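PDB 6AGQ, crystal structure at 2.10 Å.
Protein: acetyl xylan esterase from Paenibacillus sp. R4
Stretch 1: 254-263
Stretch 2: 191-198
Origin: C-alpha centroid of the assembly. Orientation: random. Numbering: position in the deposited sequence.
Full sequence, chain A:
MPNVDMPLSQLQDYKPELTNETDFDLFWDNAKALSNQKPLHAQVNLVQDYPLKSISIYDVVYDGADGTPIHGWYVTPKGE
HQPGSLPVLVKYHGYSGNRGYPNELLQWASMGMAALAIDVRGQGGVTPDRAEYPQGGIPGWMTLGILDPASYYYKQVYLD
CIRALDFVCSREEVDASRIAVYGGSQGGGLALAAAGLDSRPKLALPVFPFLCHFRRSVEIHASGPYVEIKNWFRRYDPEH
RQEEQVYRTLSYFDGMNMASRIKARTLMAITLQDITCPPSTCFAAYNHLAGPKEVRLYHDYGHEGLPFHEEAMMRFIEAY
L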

# COMPACT_ATOMS: atom_id res chain seq x y z
N ASP A 254 9.22 -29.37 14.99
CA ASP A 254 9.46 -28.03 15.51
C ASP A 254 10.95 -27.85 15.87
O ASP A 254 11.49 -28.57 16.70
CB ASP A 254 8.57 -27.73 16.70
CG ASP A 254 8.47 -26.23 17.02
OD1 ASP A 254 9.53 -25.55 17.17
OD2 ASP A 254 7.33 -25.74 17.12
N GLY A 255 11.58 -26.86 15.25
CA GLY A 255 13.00 -26.57 15.52
C GLY A 255 13.37 -26.35 16.99
O GLY A 255 14.47 -26.67 17.39
N MET A 256 12.46 -25.82 17.78
CA MET A 256 12.65 -25.73 19.23
C MET A 256 12.85 -27.11 19.91
O MET A 256 13.74 -27.30 20.74
CB MET A 256 11.43 -25.02 19.79
CG MET A 256 11.37 -24.87 21.30
SD MET A 256 9.93 -23.85 21.63
CE MET A 256 8.57 -25.02 21.63
N ASN A 257 12.05 -28.09 19.52
CA ASN A 257 12.28 -29.46 19.97
C ASN A 257 13.54 -30.11 19.38
O ASN A 257 14.17 -30.90 20.09
CB ASN A 257 11.05 -30.35 19.66
CG ASN A 257 9.83 -29.87 20.38
OD1 ASN A 257 9.90 -29.39 21.53
ND2 ASN A 257 8.68 -30.00 19.73
N MET A 258 13.87 -29.85 18.07
CA MET A 258 15.17 -30.28 17.53
C MET A 258 16.38 -29.68 18.27
O MET A 258 17.36 -30.41 18.57
CB MET A 258 15.34 -29.86 16.04
CG MET A 258 14.30 -30.44 15.11
SD MET A 258 14.38 -32.20 15.21
CE MET A 258 12.90 -32.56 14.25
N ALA A 259 16.31 -28.38 18.53
CA ALA A 259 17.39 -27.63 19.29
C ALA A 259 17.79 -28.30 20.59
O ALA A 259 18.95 -28.31 20.97
CB ALA A 259 16.97 -26.21 19.60
N SER A 260 16.81 -28.89 21.25
CA SER A 260 17.01 -29.59 22.53
C SER A 260 17.90 -30.86 22.39
O SER A 260 18.40 -31.37 23.36
CB SER A 260 15.62 -29.93 23.06
OG SER A 260 15.66 -31.07 23.84
N ARG A 261 18.04 -31.39 21.16
CA ARG A 261 18.91 -32.56 20.90
C ARG A 261 20.20 -32.27 20.12
O ARG A 261 20.91 -33.20 19.82
CB ARG A 261 18.09 -33.64 20.19
CG ARG A 261 16.97 -34.20 21.06
CD ARG A 261 15.65 -34.14 20.35
NE ARG A 261 14.65 -34.92 21.04
CZ ARG A 261 13.59 -34.46 21.69
NH1 ARG A 261 13.33 -33.16 21.77
NH2 ARG A 261 12.74 -35.33 22.26
N ILE A 262 20.47 -31.01 19.77
CA ILE A 262 21.69 -30.56 19.10
C ILE A 262 22.84 -30.43 20.07
O ILE A 262 22.73 -29.66 21.04
CB ILE A 262 21.49 -29.19 18.40
CG1 ILE A 262 20.40 -29.31 17.32
CG2 ILE A 262 22.79 -28.68 17.79
CD1 ILE A 262 20.02 -28.04 16.63
N LYS A 263 23.93 -31.15 19.81
CA LYS A 263 25.22 -31.02 20.59
C LYS A 263 26.35 -30.32 19.83
O LYS A 263 27.37 -29.93 20.43
CB LYS A 263 25.76 -32.40 21.01
CG LYS A 263 25.09 -33.03 22.22
CD LYS A 263 24.13 -34.17 21.85
CE LYS A 263 24.14 -35.30 22.88
NZ LYS A 263 23.99 -34.79 24.27
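Stretch 2 (191-198) ALAAAGLD

Stretch 2 continues a helix that begins earlier in the chain; its turns are tied by backbone bonds such as Gly-196 N to Leu-192 O at 2.8 Å, and Asp-198 follows in an extended conformation. It lies against the helix of stretch 1 that begins at Gly-255 and the turn after it. The two helices run in broadly the same direction: their axes cross at 36° and approach to 8.6 Å. The register starts with Gly-255 near Leu-192, CA to CA 6.0 Å, and the backbones are closer still at the other end, where the CA atoms of Ile-262 and Gly-196 are 4.6 Å apart. About 410 Å² is buried, counting both sides, and no direct hydrogen bond crosses the contact, so packing and bridging water hold the pair together.

Met-258 gives up the most surface. Its CA-to-CB bond points toward the helix of stretch 2, and its m, m, t side chain lies across that helix. Met-258 CB lies 3.5 Å from Leu-192 O, Met-258 CG is 3.9 Å from Ala-193 CA, and Met-258 SD reaches Leu-197 CD2 at 3.7 Å. A long, unbranched, apolar and flexible chain suits this place, since it can reach across the helix from Leu-192 O past Ala-193 to the side chain of Leu-197. Gly-196 makes the close approach possible: its CA lies 3.7 Å from Met-258 O, and a CB in the ideal position would be 2.9 Å from Met-258 CB, a clash. Glycine thus leaves the methionine its room. Ala-193 points away from stretch 1, and its small side chain still comes within 4.5 Å, CB to Met-258 CG.

Leu-192 and Ile-262 form the second apolar contact. Both are buried, branched aliphatic residues, and their methyl ends make a van der Waals contact that needs no polar partner. Leu-192, in the m, t rotamer, points toward stretch 1, and its CD2 meets Ile-262 CD1 at 3.6 Å, while its CD1 lies 4.2 Å from Gly-255 O. The CA-to-CB bond of Ile-262 points sideways, but its m, t chain brings the end nearer: Ile-262 CD1 is 3.6 Å from Leu-192 O and Ile-262 CG1 is 3.6 Å from Gly-196 N. Ile-262 CG1 also lies 4.0 Å from Ala-195 CB, so the alanine methyl adds to the apolar surface around the isoleucine.

A type I turn from Ala-259 to Ile-262 follows the helical residues and sets Ile-262 against stretch 2. In this turn Arg-261 starts toward the other helix, with CB 3.5 Å from Gly-196 O, but its end leads away and Arg-261 NH1 donates to Asn-257 O at 2.9 Å; the aliphatic beginning packs while the guanidinium also bonds to partners elsewhere in the structure.

Water supplies the polar links. Water 1 donates to Ala-195 O at 2.9 Å and accepts from Lys-263 N at 2.7 Å, joining the two backbones. Water 2 lies 2.7 Å from both Ala-195 O and Arg-261 O. Arg-261 O and Ala-195 O are themselves 4.3 Å apart, and the water bridges them from one side.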

# COMPACT_ATOMS: atom_id res chain seq x y z
N ALA A 191 18.57 -27.07 8.83
CA ALA A 191 19.85 -27.33 9.49
C ALA A 191 19.65 -27.64 10.99
O ALA A 191 20.45 -28.40 11.55
CB ALA A 191 20.82 -26.16 9.37
N LEU A 192 18.69 -27.03 11.67
CA LEU A 192 18.42 -27.44 13.08
C LEU A 192 17.90 -28.91 13.10
O LEU A 192 18.24 -29.69 14.01
CB LEU A 192 17.39 -26.50 13.77
CG LEU A 192 17.79 -25.05 14.06
CD1 LEU A 192 16.62 -24.30 14.68
CD2 LEU A 192 18.97 -24.96 15.00
N ALA A 193 17.10 -29.28 12.10
CA ALA A 193 16.60 -30.68 11.98
C ALA A 193 17.77 -31.65 11.76
O ALA A 193 17.84 -32.73 12.32
CB ALA A 193 15.61 -30.80 10.83
N ALA A 194 18.64 -31.29 10.87
CA ALA A 194 19.74 -32.18 10.51
C ALA A 194 20.63 -32.42 11.70
O ALA A 194 20.97 -33.55 12.00
CB ALA A 194 20.55 -31.61 9.40
N ALA A 195 20.97 -31.34 12.38
CA ALA A 195 21.79 -31.42 13.57
C ALA A 195 21.06 -32.03 14.77
O ALA A 195 21.67 -32.60 15.66
CB ALA A 195 22.30 -30.05 13.92
N GLY A 196 19.74 -31.86 14.82
CA GLY A 196 18.95 -32.41 15.90
C GLY A 196 18.72 -33.90 15.81
O GLY A 196 18.70 -34.58 16.83
N LEU A 197 18.54 -34.38 14.59
CA LEU A 197 18.25 -35.79 14.29
C LEU A 197 19.48 -36.64 13.91
O LEU A 197 19.36 -37.86 13.73
CB LEU A 197 17.22 -35.85 13.14
CG LEU A 197 15.84 -35.23 13.46
CD1 LEU A 197 14.84 -35.43 12.34
CD2 LEU A 197 15.26 -35.79 14.76
N ASP A 198 20.65 -36.03 13.81
CA ASP A 198 21.84 -36.76 13.41
C ASP A 198 23.00 -36.30 14.22
O ASP A 198 23.17 -35.11 14.38
CB ASP A 198 22.14 -36.51 11.91
CG ASP A 198 23.02 -37.59 11.28
OD1 ASP A 198 22.45 -38.60 10.79
OD2 ASP A 198 24.27 -37.46 11.27
O HOH W 1 24.01 -31.98 17.27
O HOH W 2 21.98 -34.42 17.64